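Local structure of fibrillarin-like pre-rRNA processing protein (Archaeoglobus fulgidus, 1NT2) at residues A[17-25]-A[68-78]; A[113-121]-A[142-150]. The protein uses S-adenosyl-L-methionine to methylate ribose 2'-hydroxyls of rRNA and tRNA at sites chosen by a guide RNA, within box C/D ribonucleoprotein particles. All blocks are in the same frame, centred on the assembly; numbering follows the deposited sequence.

Contact 1: residues A[17-25]-A[68-78]; sequences TKSKYGSHY and SGTTVSHLADI. With SAM (S-adenosylmethionine), chain C.
Asp77 of helix 70-78 takes a hydroxyl on each carboxylate oxygen. Thr17 OG1 donates to Asp77 OD2 at 3.0 Å, arriving on the anti side and 17° out of the carboxylate plane. Ser19 OG donates to Asp77 OD1 at 3.2 Å, but from above that plane. The Ser19 hydroxyl lies anti to its own backbone N (chi1 179°), and it also accepts from Tyr21 N, which makes an ST turn. At the other end of the loop, His24 NE2 donates to Ser68 O at 3.0 Å. The bond lies in the imidazole plane, yet it meets the carbonyl from above the carbonyl plane. The Tyr25 side chain crosses those of Thr70 and His74 at about a right angle. Its CD2 rests on Thr70 CB at 3.5 Å, and its ring meets His74 rim to rim, with the planes at 44°. The contact thus lays the end of strand 14-18, from the N-terminal antiparallel sheet, and the loop after it along helix 70-78, which follows strand 60-64 in the Rossmann-like methyltransferase fold. The N-terminal end of that helix reaches the cofactor. Thr71 OG1 accepts a weak bond from the SAM amino group N, and Thr70 OG1 lies 2.6 Å from SAM O. Further out, Arg104 and Arg34 form salt bridges to Asp77 OD1 and OD2, so charge probably keeps this acid ionised. The Tyr25 hydroxyl is hydrogen-bonded to Val37 N, and Trp36 stacks on His74. Within the helix, Ser73 OG donates to Thr70 O at 2.9 Å.

Contact 2: residues A[113-121]-A[142-150]; sequences DASKPWKYS and ILKANAEFF. With SAM (S-adenosylmethionine), chain C.
Tyr120 and Pro117 pack against Asn146, Phe149 and Phe150 of helix 139-150, next to the adenine end of the SAM site in this Rossmann-like methyltransferase fold. From Tyr120 CB the ring is set between the backbone N and the carbonyl carbon (chi1 55°). CD1 then passes Phe150 CZ at 4.0 Å. CE1 touches Phe150 CE2 at 3.4 Å, rim to rim. At the tip, OH accepts from Asn146 ND2 at 2.7 Å, with the hydroxyl oxygen close to the plane of the Asn146 amide. A phenylalanine in place of Tyr120 would probably leave this buried amide without its hydroxyl partner and freer to turn. Pro117 CG sits over one face of the Phe149 ring, a CH-pi contact 4.2 Å from the centroid. Ser121 CB meets the edge of the same ring, and Trp118 CB closes on its CZ. Phe149 also packs on Pro33 of the neighbouring chain of the conserved hypothetical protein. Toward the cofactor, Ile142 CG2 lies against Ala114. Asp113 OD1 accepts from SAM N6, while Lys116 NZ bridges to Asp113 OD2. Ala114 N donates to SAM N1 at 2.9 Å.

The two contacts come in series along the chain, contact 1 closing before contact 2 opens. Their centres are about 25 Å apart, on opposite sides of the chain's centre, and their nearest atoms are about 12 Å apart. Contact 1 joins the N-terminal antiparallel sheet to helix 70-78, which follows strand 60-64 of the mixed seven-stranded sheet. Contact 2 joins the loop between strands 107-110 and 127-132 to helix 139-150. Side chains of both contacts touch strand 60-64. SAM bridges the gap between them: its methionine end meets contact 1 and its adenine meets contact 2, while Glu88 supplies a further hydrogen bond. The cofactor site is thus built from well-separated parts of one chain.

Contact 1: residues A[17-25]-A[68-78]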
loop_
_atom_site.group_PDB
_atom_site.type_symbol
_atom_site.label_atom_id
_atom_site.label_comp_id
_atom_site.label_asym_id
_atom_site.label_seq_id
_atom_site.Cartn_x
_atom_site.Cartn_y
_atom_site.Cartn_z
ATOM N N THR A 17 6.954 -11.476 -58.138
ATOM C CA THR A 17 5.659 -11.056 -58.674
ATOM C C THR A 17 5.848 -9.974 -59.746
ATOM O O THR A 17 6.676 -9.064 -59.595
ATOM C CB THR A 17 4.698 -10.508 -57.565
ATOM O OG1 THR A 17 5.294 -9.379 -56.910
ATOM C CG2 THR A 17 4.388 -11.590 -56.540
ATOM N N LYS A 18 5.089 -10.096 -60.836
ATOM C CA LYS A 18 5.155 -9.139 -61.932
ATOM C C LYS A 18 4.724 -7.783 -61.412
ATOM O O LYS A 18 3.549 -7.580 -61.104
ATOM C CB LYS A 18 4.214 -9.557 -63.074
ATOM C CG LYS A 18 3.911 -8.434 -64.087
ATOM C CD LYS A 18 2.673 -8.713 -64.955
ATOM C CE LYS A 18 2.883 -9.874 -65.928
ATOM N NZ LYS A 18 1.693 -10.113 -66.806
ATOM N N SER A 19 5.667 -6.858 -61.298
ATOM C CA SER A 19 5.331 -5.520 -60.831
ATOM C C SER A 19 6.152 -4.468 -61.545
ATOM O O SER A 19 7.057 -4.782 -62.316
ATOM C CB SER A 19 5.557 -5.377 -59.324
ATOM O OG SER A 19 5.252 -4.055 -58.901
ATOM N N LYS A 20 5.810 -3.213 -61.292
ATOM C CA LYS A 20 6.514 -2.093 -61.880
ATOM C C LYS A 20 6.662 -1.110 -60.746
ATOM O O LYS A 20 6.692 0.102 -60.958
ATOM C CB LYS A 20 5.701 -1.478 -63.019
ATOM C CG LYS A 20 4.262 -1.206 -62.652
ATOM C CD LYS A 20 3.452 -0.753 -63.855
ATOM C CE LYS A 20 1.955 -0.871 -63.579
ATOM N NZ LYS A 20 1.557 -0.181 -62.313
ATOM N N TYR A 21 6.740 -1.656 -59.533
ATOM C CA TYR A 21 6.887 -0.858 -58.323
ATOM C C TYR A 21 8.183 -1.133 -57.559
ATOM O O TYR A 21 8.853 -2.150 -57.774
ATOM C CB TYR A 21 5.693 -1.074 -57.395
ATOM C CG TYR A 21 4.418 -0.397 -57.857
ATOM C CD1 TYR A 21 3.377 -1.131 -58.437
ATOM C CD2 TYR A 21 4.239 0.977 -57.688
ATOM C CE1 TYR A 21 2.194 -0.508 -58.827
ATOM C CE2 TYR A 21 3.063 1.602 -58.072
ATOM C CZ TYR A 21 2.050 0.857 -58.634
ATOM O OH TYR A 21 0.893 1.495 -58.976
ATOM N N GLY A 22 8.512 -0.210 -56.655
ATOM C CA GLY A 22 9.733 -0.302 -55.868
ATOM C C GLY A 22 9.809 -1.359 -54.787
ATOM O O GLY A 22 8.898 -2.180 -54.629
ATOM N N SER A 23 10.913 -1.333 -54.042
ATOM C CA SER A 23 11.151 -2.283 -52.961
ATOM C C SER A 23 10.682 -1.704 -51.643
ATOM O O SER A 23 11.233 -0.718 -51.144
ATOM C CB SER A 23 12.634 -2.622 -52.855
ATOM O OG SER A 23 13.356 -1.569 -52.242
ATOM N N HIS A 24 9.658 -2.336 -51.084
ATOM C CA HIS A 24 9.074 -1.905 -49.828
ATOM C C HIS A 24 9.956 -2.345 -48.673
ATOM O O HIS A 24 10.127 -1.611 -47.698
ATOM C CB HIS A 24 7.687 -2.515 -49.679
ATOM C CG HIS A 24 6.944 -2.024 -48.486
ATOM N ND1 HIS A 24 6.651 -0.691 -48.296
ATOM C CD2 HIS A 24 6.430 -2.682 -47.421
ATOM C CE1 HIS A 24 5.987 -0.550 -47.162
ATOM N NE2 HIS A 24 5.840 -1.743 -46.612
ATOM N N TYR A 25 10.518 -3.545 -48.797
ATOM C CA TYR A 25 11.382 -4.084 -47.762
ATOM C C TYR A 25 12.702 -4.622 -48.338
ATOM O O TYR A 25 13.787 -4.254 -47.882
ATOM C CB TYR A 25 10.623 -5.168 -46.994
ATOM C CG TYR A 25 10.200 -6.337 -47.837
ATOM C CD1 TYR A 25 11.011 -7.456 -47.962
ATOM C CD2 TYR A 25 8.995 -6.333 -48.509
ATOM C CE1 TYR A 25 10.632 -8.545 -48.728
ATOM C CE2 TYR A 25 8.605 -7.424 -49.285
ATOM C CZ TYR A 25 9.432 -8.531 -49.384
ATOM O OH TYR A 25 9.054 -9.640 -50.106
ATOM N N SER A 68 3.577 -4.126 -41.451
ATOM C CA SER A 68 4.340 -3.066 -42.117
ATOM C C SER A 68 3.886 -2.993 -43.572
ATOM O O SER A 68 3.984 -1.951 -44.217
ATOM C CB SER A 68 5.840 -3.367 -42.078
ATOM O OG SER A 68 6.162 -4.414 -42.981
ATOM N N GLY A 69 3.392 -4.122 -44.073
ATOM C CA GLY A 69 2.917 -4.196 -45.440
ATOM C C GLY A 69 3.856 -4.922 -46.390
ATOM O O GLY A 69 4.028 -4.501 -47.537
ATOM N N THR A 70 4.474 -6.009 -45.937
ATOM C CA THR A 70 5.365 -6.723 -46.834
ATOM C C THR A 70 4.580 -7.805 -47.572
ATOM O O THR A 70 4.552 -7.814 -48.799
ATOM C CB THR A 70 6.592 -7.339 -46.099
ATOM O OG1 THR A 70 6.229 -8.585 -45.501
ATOM C CG2 THR A 70 7.105 -6.383 -45.021
ATOM N N THR A 71 3.930 -8.708 -46.848
ATOM C CA THR A 71 3.150 -9.744 -47.527
ATOM C C THR A 71 2.067 -9.032 -48.362
ATOM O O THR A 71 1.698 -9.487 -49.439
ATOM C CB THR A 71 2.460 -10.721 -46.519
ATOM O OG1 THR A 71 3.442 -11.392 -45.716
ATOM C CG2 THR A 71 1.653 -11.759 -47.263
ATOM N N VAL A 72 1.573 -7.902 -47.862
ATOM C CA VAL A 72 0.544 -7.128 -48.558
ATOM C C VAL A 72 1.037 -6.595 -49.902
ATOM O O VAL A 72 0.437 -6.876 -50.937
ATOM C CB VAL A 72 0.062 -5.917 -47.704
ATOM C CG1 VAL A 72 -0.727 -4.950 -48.563
ATOM C CG2 VAL A 72 -0.789 -6.399 -46.544
ATOM N N SER A 73 2.126 -5.829 -49.877
ATOM C CA SER A 73 2.682 -5.242 -51.093
ATOM C C SER A 73 2.694 -6.210 -52.268
ATOM O O SER A 73 2.573 -5.788 -53.402
ATOM C CB SER A 73 4.104 -4.712 -50.847
ATOM O OG SER A 73 5.064 -5.757 -50.765
ATOM N N HIS A 74 2.837 -7.506 -52.002
ATOM C CA HIS A 74 2.841 -8.493 -53.078
ATOM C C HIS A 74 1.434 -8.844 -53.504
ATOM O O HIS A 74 1.121 -8.894 -54.692
ATOM C CB HIS A 74 3.569 -9.765 -52.658
ATOM C CG HIS A 74 5.057 -9.631 -52.692
ATOM N ND1 HIS A 74 5.759 -8.897 -51.762
ATOM C CD2 HIS A 74 5.969 -10.082 -53.584
ATOM C CE1 HIS A 74 7.040 -8.900 -52.079
ATOM N NE2 HIS A 74 7.195 -9.612 -53.182
ATOM N N LEU A 75 0.572 -9.090 -52.534
ATOM C CA LEU A 75 -0.791 -9.426 -52.869
ATOM C C LEU A 75 -1.324 -8.353 -53.813
ATOM O O LEU A 75 -2.092 -8.645 -54.725
ATOM C CB LEU A 75 -1.624 -9.506 -51.597
ATOM C CG LEU A 75 -2.820 -10.449 -51.681
ATOM C CD1 LEU A 75 -2.468 -11.669 -52.499
ATOM C CD2 LEU A 75 -3.234 -10.841 -50.280
ATOM N N ALA A 76 -0.878 -7.118 -53.604
ATOM C CA ALA A 76 -1.303 -6.002 -54.429
ATOM C C ALA A 76 -0.850 -6.174 -55.874
ATOM O O ALA A 76 -1.471 -5.633 -56.793
ATOM C CB ALA A 76 -0.761 -4.708 -53.861
ATOM N N ASP A 77 0.237 -6.912 -56.078
ATOM C CA ASP A 77 0.737 -7.150 -57.427
ATOM C C ASP A 77 -0.053 -8.279 -58.061
ATOM O O ASP A 77 -0.232 -8.320 -59.280
ATOM C CB ASP A 77 2.213 -7.545 -57.414
ATOM C CG ASP A 77 3.129 -6.377 -57.145
ATOM O OD1 ASP A 77 2.713 -5.229 -57.421
ATOM O OD2 ASP A 77 4.272 -6.618 -56.678
ATOM N N ILE A 78 -0.504 -9.205 -57.221
ATOM C CA ILE A 78 -1.285 -10.346 -57.670
ATOM C C ILE A 78 -2.667 -9.845 -58.085
ATOM O O ILE A 78 -3.120 -10.092 -59.203
ATOM C CB ILE A 78 -1.413 -11.385 -56.545
ATOM C CG1 ILE A 78 -0.009 -11.847 -56.125
ATOM C CG2 ILE A 78 -2.260 -12.562 -57.009
ATOM C CD1 ILE A 78 0.025 -12.884 -55.009
HETATM N N SAM C . 3.185 -10.798 -42.503
HETATM C CA SAM C . 3.497 -9.622 -41.651
HETATM C C SAM C . 4.733 -8.895 -42.166
HETATM O O SAM C . 5.292 -9.342 -43.164
HETATM O OXT SAM C . 5.095 -7.858 -41.510
HETATM C CB SAM C . 3.681 -10.077 -40.175
HETATM C CG SAM C . 2.361 -9.929 -39.430
HETATM S SD SAM C . 2.244 -10.350 -37.634
HETATM C CE SAM C . 2.421 -12.133 -37.457
HETATM C "C5'" SAM C . 0.592 -10.036 -37.159
HETATM C "C4'" SAM C . 0.134 -8.598 -37.242
HETATM O "O4'" SAM C . -1.233 -8.593 -36.824
HETATM C "C3'" SAM C . 0.840 -7.650 -36.273
HETATM O "O3'" SAM C . 1.564 -6.742 -37.145
HETATM C "C2'" SAM C . -0.243 -6.863 -35.549
HETATM O "O2'" SAM C . -0.157 -5.461 -35.377
HETATM C "C1'" SAM C . -1.536 -7.369 -36.217
HETATM N N9 SAM C . -2.638 -7.588 -35.296
HETATM C C8 SAM C . -2.733 -8.464 -34.246
HETATM N N7 SAM C . -3.872 -8.420 -33.624
HETATM C C5 SAM C . -4.586 -7.447 -34.304
HETATM C C6 SAM C . -5.901 -6.917 -34.140
HETATM N N6 SAM C . -6.733 -7.348 -33.173
HETATM N N1 SAM C . -6.337 -5.924 -35.000
HETATM C C2 SAM C . -5.486 -5.496 -35.976
HETATM N N3 SAM C . -4.227 -5.930 -36.224
HETATM C C4 SAM C . -3.834 -6.917 -35.341
#

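Contact 2: residues A[113-121]-A[142-150]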
loop_
_atom_site.group_PDB
_atom_site.type_symbol
_atom_site.label_atom_id
_atom_site.label_comp_id
_atom_site.label_asym_id
_atom_site.label_seq_id
_atom_site.Cartn_x
_atom_site.Cartn_y
_atom_site.Cartn_z
ATOM N N ASP A 113 -9.130 -1.903 -35.093
ATOM C CA ASP A 113 -8.964 -3.207 -34.461
ATOM C C ASP A 113 -9.744 -4.244 -35.251
ATOM O O ASP A 113 -10.960 -4.131 -35.403
ATOM C CB ASP A 113 -9.467 -3.163 -33.012
ATOM C CG ASP A 113 -9.304 -4.496 -32.289
ATOM O OD1 ASP A 113 -8.389 -5.255 -32.663
ATOM O OD2 ASP A 113 -10.069 -4.783 -31.339
ATOM N N ALA A 114 -9.043 -5.247 -35.764
ATOM C CA ALA A 114 -9.686 -6.294 -36.546
ATOM C C ALA A 114 -10.617 -7.137 -35.682
ATOM O O ALA A 114 -11.591 -7.700 -36.167
ATOM C CB ALA A 114 -8.634 -7.179 -37.193
ATOM N N SER A 115 -10.314 -7.199 -34.393
ATOM C CA SER A 115 -11.088 -7.991 -33.446
ATOM C C SER A 115 -12.583 -7.746 -33.453
ATOM O O SER A 115 -13.352 -8.596 -32.992
ATOM C CB SER A 115 -10.570 -7.773 -32.032
ATOM O OG SER A 115 -11.332 -8.541 -31.125
ATOM N N LYS A 116 -12.990 -6.586 -33.962
ATOM C CA LYS A 116 -14.401 -6.224 -34.035
ATOM C C LYS A 116 -14.716 -5.547 -35.373
ATOM O O LYS A 116 -14.677 -4.323 -35.487
ATOM C CB LYS A 116 -14.768 -5.315 -32.859
ATOM C CG LYS A 116 -13.764 -4.230 -32.569
ATOM C CD LYS A 116 -13.975 -3.642 -31.182
ATOM C CE LYS A 116 -13.703 -4.670 -30.086
ATOM N NZ LYS A 116 -12.253 -4.960 -29.941
ATOM N N PRO A 117 -15.050 -6.360 -36.400
ATOM C CA PRO A 117 -15.382 -5.940 -37.768
ATOM C C PRO A 117 -16.556 -4.971 -37.886
ATOM O O PRO A 117 -16.552 -4.081 -38.737
ATOM C CB PRO A 117 -15.648 -7.272 -38.479
ATOM C CG PRO A 117 -16.226 -8.110 -37.399
ATOM C CD PRO A 117 -15.306 -7.809 -36.239
ATOM N N TRP A 118 -17.561 -5.146 -37.038
ATOM C CA TRP A 118 -18.727 -4.280 -37.077
ATOM C C TRP A 118 -18.326 -2.814 -36.983
ATOM O O TRP A 118 -19.034 -1.929 -37.464
ATOM C CB TRP A 118 -19.690 -4.652 -35.947
ATOM C CG TRP A 118 -19.049 -4.797 -34.615
ATOM C CD1 TRP A 118 -18.770 -3.802 -33.718
ATOM C CD2 TRP A 118 -18.600 -6.016 -34.017
ATOM N NE1 TRP A 118 -18.176 -4.331 -32.590
ATOM C CE2 TRP A 118 -18.061 -5.689 -32.750
ATOM C CE3 TRP A 118 -18.599 -7.357 -34.429
ATOM C CZ2 TRP A 118 -17.526 -6.658 -31.889
ATOM C CZ3 TRP A 118 -18.067 -8.319 -33.575
ATOM C CH2 TRP A 118 -17.539 -7.965 -32.319
ATOM N N LYS A 119 -17.177 -2.571 -36.374
ATOM C CA LYS A 119 -16.669 -1.225 -36.209
ATOM C C LYS A 119 -16.367 -0.565 -37.553
ATOM O O LYS A 119 -16.530 0.640 -37.709
ATOM C CB LYS A 119 -15.402 -1.267 -35.369
ATOM C CG LYS A 119 -15.312 -0.184 -34.335
ATOM C CD LYS A 119 -16.287 -0.452 -33.219
ATOM C CE LYS A 119 -16.030 0.490 -32.057
ATOM N NZ LYS A 119 -14.659 0.355 -31.499
ATOM N N TYR A 120 -15.910 -1.350 -38.520
ATOM C CA TYR A 120 -15.589 -0.815 -39.844
ATOM C C TYR A 120 -16.467 -1.467 -40.930
ATOM O O TYR A 120 -16.226 -1.320 -42.135
ATOM C CB TYR A 120 -14.084 -1.010 -40.142
ATOM C CG TYR A 120 -13.585 -2.441 -40.031
ATOM C CD1 TYR A 120 -13.970 -3.409 -40.959
ATOM C CD2 TYR A 120 -12.767 -2.837 -38.977
ATOM C CE1 TYR A 120 -13.559 -4.734 -40.836
ATOM C CE2 TYR A 120 -12.351 -4.162 -38.849
ATOM C CZ TYR A 120 -12.751 -5.104 -39.781
ATOM O OH TYR A 120 -12.349 -6.415 -39.666
ATOM N N SER A 121 -17.502 -2.171 -40.473
ATOM C CA SER A 121 -18.444 -2.875 -41.338
ATOM C C SER A 121 -19.069 -2.004 -42.413
ATOM O O SER A 121 -19.616 -2.517 -43.387
ATOM C CB SER A 121 -19.575 -3.482 -40.510
ATOM O OG SER A 121 -20.680 -2.597 -40.458
ATOM N N ILE A 142 -11.692 -14.005 -34.577
ATOM C CA ILE A 142 -11.584 -12.822 -35.422
ATOM C C ILE A 142 -11.716 -13.226 -36.874
ATOM O O ILE A 142 -12.346 -12.527 -37.671
ATOM C CB ILE A 142 -10.229 -12.090 -35.230
ATOM C CG1 ILE A 142 -10.026 -11.751 -33.755
ATOM C CG2 ILE A 142 -10.211 -10.796 -36.024
ATOM C CD1 ILE A 142 -8.713 -11.073 -33.470
ATOM N N LEU A 143 -11.127 -14.355 -37.233
ATOM C CA LEU A 143 -11.237 -14.782 -38.608
ATOM C C LEU A 143 -12.684 -15.164 -38.934
ATOM O O LEU A 143 -13.162 -14.929 -40.048
ATOM C CB LEU A 143 -10.287 -15.946 -38.883
ATOM C CG LEU A 143 -10.326 -16.551 -40.290
ATOM C CD1 LEU A 143 -11.346 -17.675 -40.320
ATOM C CD2 LEU A 143 -10.633 -15.480 -41.341
ATOM N N LYS A 144 -13.389 -15.733 -37.959
ATOM C CA LYS A 144 -14.780 -16.137 -38.172
ATOM C C LYS A 144 -15.714 -14.955 -38.322
ATOM O O LYS A 144 -16.394 -14.829 -39.332
ATOM C CB LYS A 144 -15.269 -17.035 -37.032
ATOM C CG LYS A 144 -14.692 -18.427 -37.095
ATOM C CD LYS A 144 -15.405 -19.369 -36.159
ATOM C CE LYS A 144 -14.913 -20.793 -36.372
ATOM N NZ LYS A 144 -15.549 -21.770 -35.446
ATOM N N ALA A 145 -15.745 -14.096 -37.307
ATOM C CA ALA A 145 -16.601 -12.916 -37.323
ATOM C C ALA A 145 -16.305 -12.061 -38.538
ATOM O O ALA A 145 -17.218 -11.502 -39.132
ATOM C CB ALA A 145 -16.413 -12.103 -36.053
ATOM N N ASN A 146 -15.039 -11.961 -38.923
ATOM C CA ASN A 146 -14.705 -11.159 -40.091
ATOM C C ASN A 146 -15.303 -11.781 -41.352
ATOM O O ASN A 146 -15.632 -11.079 -42.309
ATOM C CB ASN A 146 -13.186 -11.006 -40.229
ATOM C CG ASN A 146 -12.739 -9.543 -40.179
ATOM O OD1 ASN A 146 -12.408 -8.934 -41.203
ATOM N ND2 ASN A 146 -12.747 -8.972 -38.981
ATOM N N ALA A 147 -15.463 -13.101 -41.339
ATOM C CA ALA A 147 -16.041 -13.819 -42.476
ATOM C C ALA A 147 -17.546 -13.545 -42.579
ATOM O O ALA A 147 -18.066 -13.253 -43.658
ATOM C CB ALA A 147 -15.785 -15.327 -42.325
ATOM N N GLU A 148 -18.233 -13.647 -41.446
ATOM C CA GLU A 148 -19.665 -13.409 -41.397
ATOM C C GLU A 148 -19.952 -12.096 -42.101
ATOM O O GLU A 148 -20.642 -12.047 -43.122
ATOM C CB GLU A 148 -20.132 -13.301 -39.949
ATOM C CG GLU A 148 -21.619 -13.576 -39.750
ATOM C CD GLU A 148 -21.903 -15.038 -39.395
ATOM O OE1 GLU A 148 -23.098 -15.415 -39.303
ATOM O OE2 GLU A 148 -20.926 -15.803 -39.198
ATOM N N PHE A 149 -19.393 -11.030 -41.548
ATOM C CA PHE A 149 -19.578 -9.694 -42.092
ATOM C C PHE A 149 -19.303 -9.481 -43.571
ATOM O O PHE A 149 -20.140 -8.915 -44.266
ATOM C CB PHE A 149 -18.749 -8.675 -41.303
ATOM C CG PHE A 149 -19.449 -8.140 -40.094
ATOM C CD1 PHE A 149 -19.703 -8.964 -38.996
ATOM C CD2 PHE A 149 -19.876 -6.818 -40.052
ATOM C CE1 PHE A 149 -20.371 -8.479 -37.868
ATOM C CE2 PHE A 149 -20.547 -6.321 -38.933
ATOM C CZ PHE A 149 -20.794 -7.155 -37.838
ATOM N N PHE A 150 -18.159 -9.942 -44.069
ATOM C CA PHE A 150 -17.826 -9.663 -45.461
ATOM C C PHE A 150 -17.547 -10.804 -46.450
ATOM O O PHE A 150 -17.693 -10.627 -47.662
ATOM C CB PHE A 150 -16.654 -8.674 -45.462
ATOM C CG PHE A 150 -16.732 -7.647 -44.359
ATOM C CD1 PHE A 150 -17.748 -6.709 -44.333
ATOM C CD2 PHE A 150 -15.817 -7.654 -43.320
ATOM C CE1 PHE A 150 -17.851 -5.799 -43.288
ATOM C CE2 PHE A 150 -15.912 -6.744 -42.268
ATOM C CZ PHE A 150 -16.929 -5.821 -42.253
HETATM N N SAM C . 3.185 -10.798 -42.503
HETATM C CA SAM C . 3.497 -9.622 -41.651
HETATM C C SAM C . 4.733 -8.895 -42.166
HETATM O O SAM C . 5.292 -9.342 -43.164
HETATM O OXT SAM C . 5.095 -7.858 -41.510
HETATM C CB SAM C . 3.681 -10.077 -40.175
HETATM C CG SAM C . 2.361 -9.929 -39.430
HETATM S SD SAM C . 2.244 -10.350 -37.634
HETATM C CE SAM C . 2.421 -12.133 -37.457
HETATM C "C5'" SAM C . 0.592 -10.036 -37.159
HETATM C "C4'" SAM C . 0.134 -8.598 -37.242
HETATM O "O4'" SAM C . -1.233 -8.593 -36.824
HETATM C "C3'" SAM C . 0.840 -7.650 -36.273
HETATM O "O3'" SAM C . 1.564 -6.742 -37.145
HETATM C "C2'" SAM C . -0.243 -6.863 -35.549
HETATM O "O2'" SAM C . -0.157 -5.461 -35.377
HETATM C "C1'" SAM C . -1.536 -7.369 -36.217
HETATM N N9 SAM C . -2.638 -7.588 -35.296
HETATM C C8 SAM C . -2.733 -8.464 -34.246
HETATM N N7 SAM C . -3.872 -8.420 -33.624
HETATM C C5 SAM C . -4.586 -7.447 -34.304
HETATM C C6 SAM C . -5.901 -6.917 -34.140
HETATM N N6 SAM C . -6.733 -7.348 -33.173
HETATM N N1 SAM C . -6.337 -5.924 -35.000
HETATM C C2 SAM C . -5.486 -5.496 -35.976
HETATM N N3 SAM C . -4.227 -5.930 -36.224
HETATM C C4 SAM C . -3.834 -6.917 -35.341
#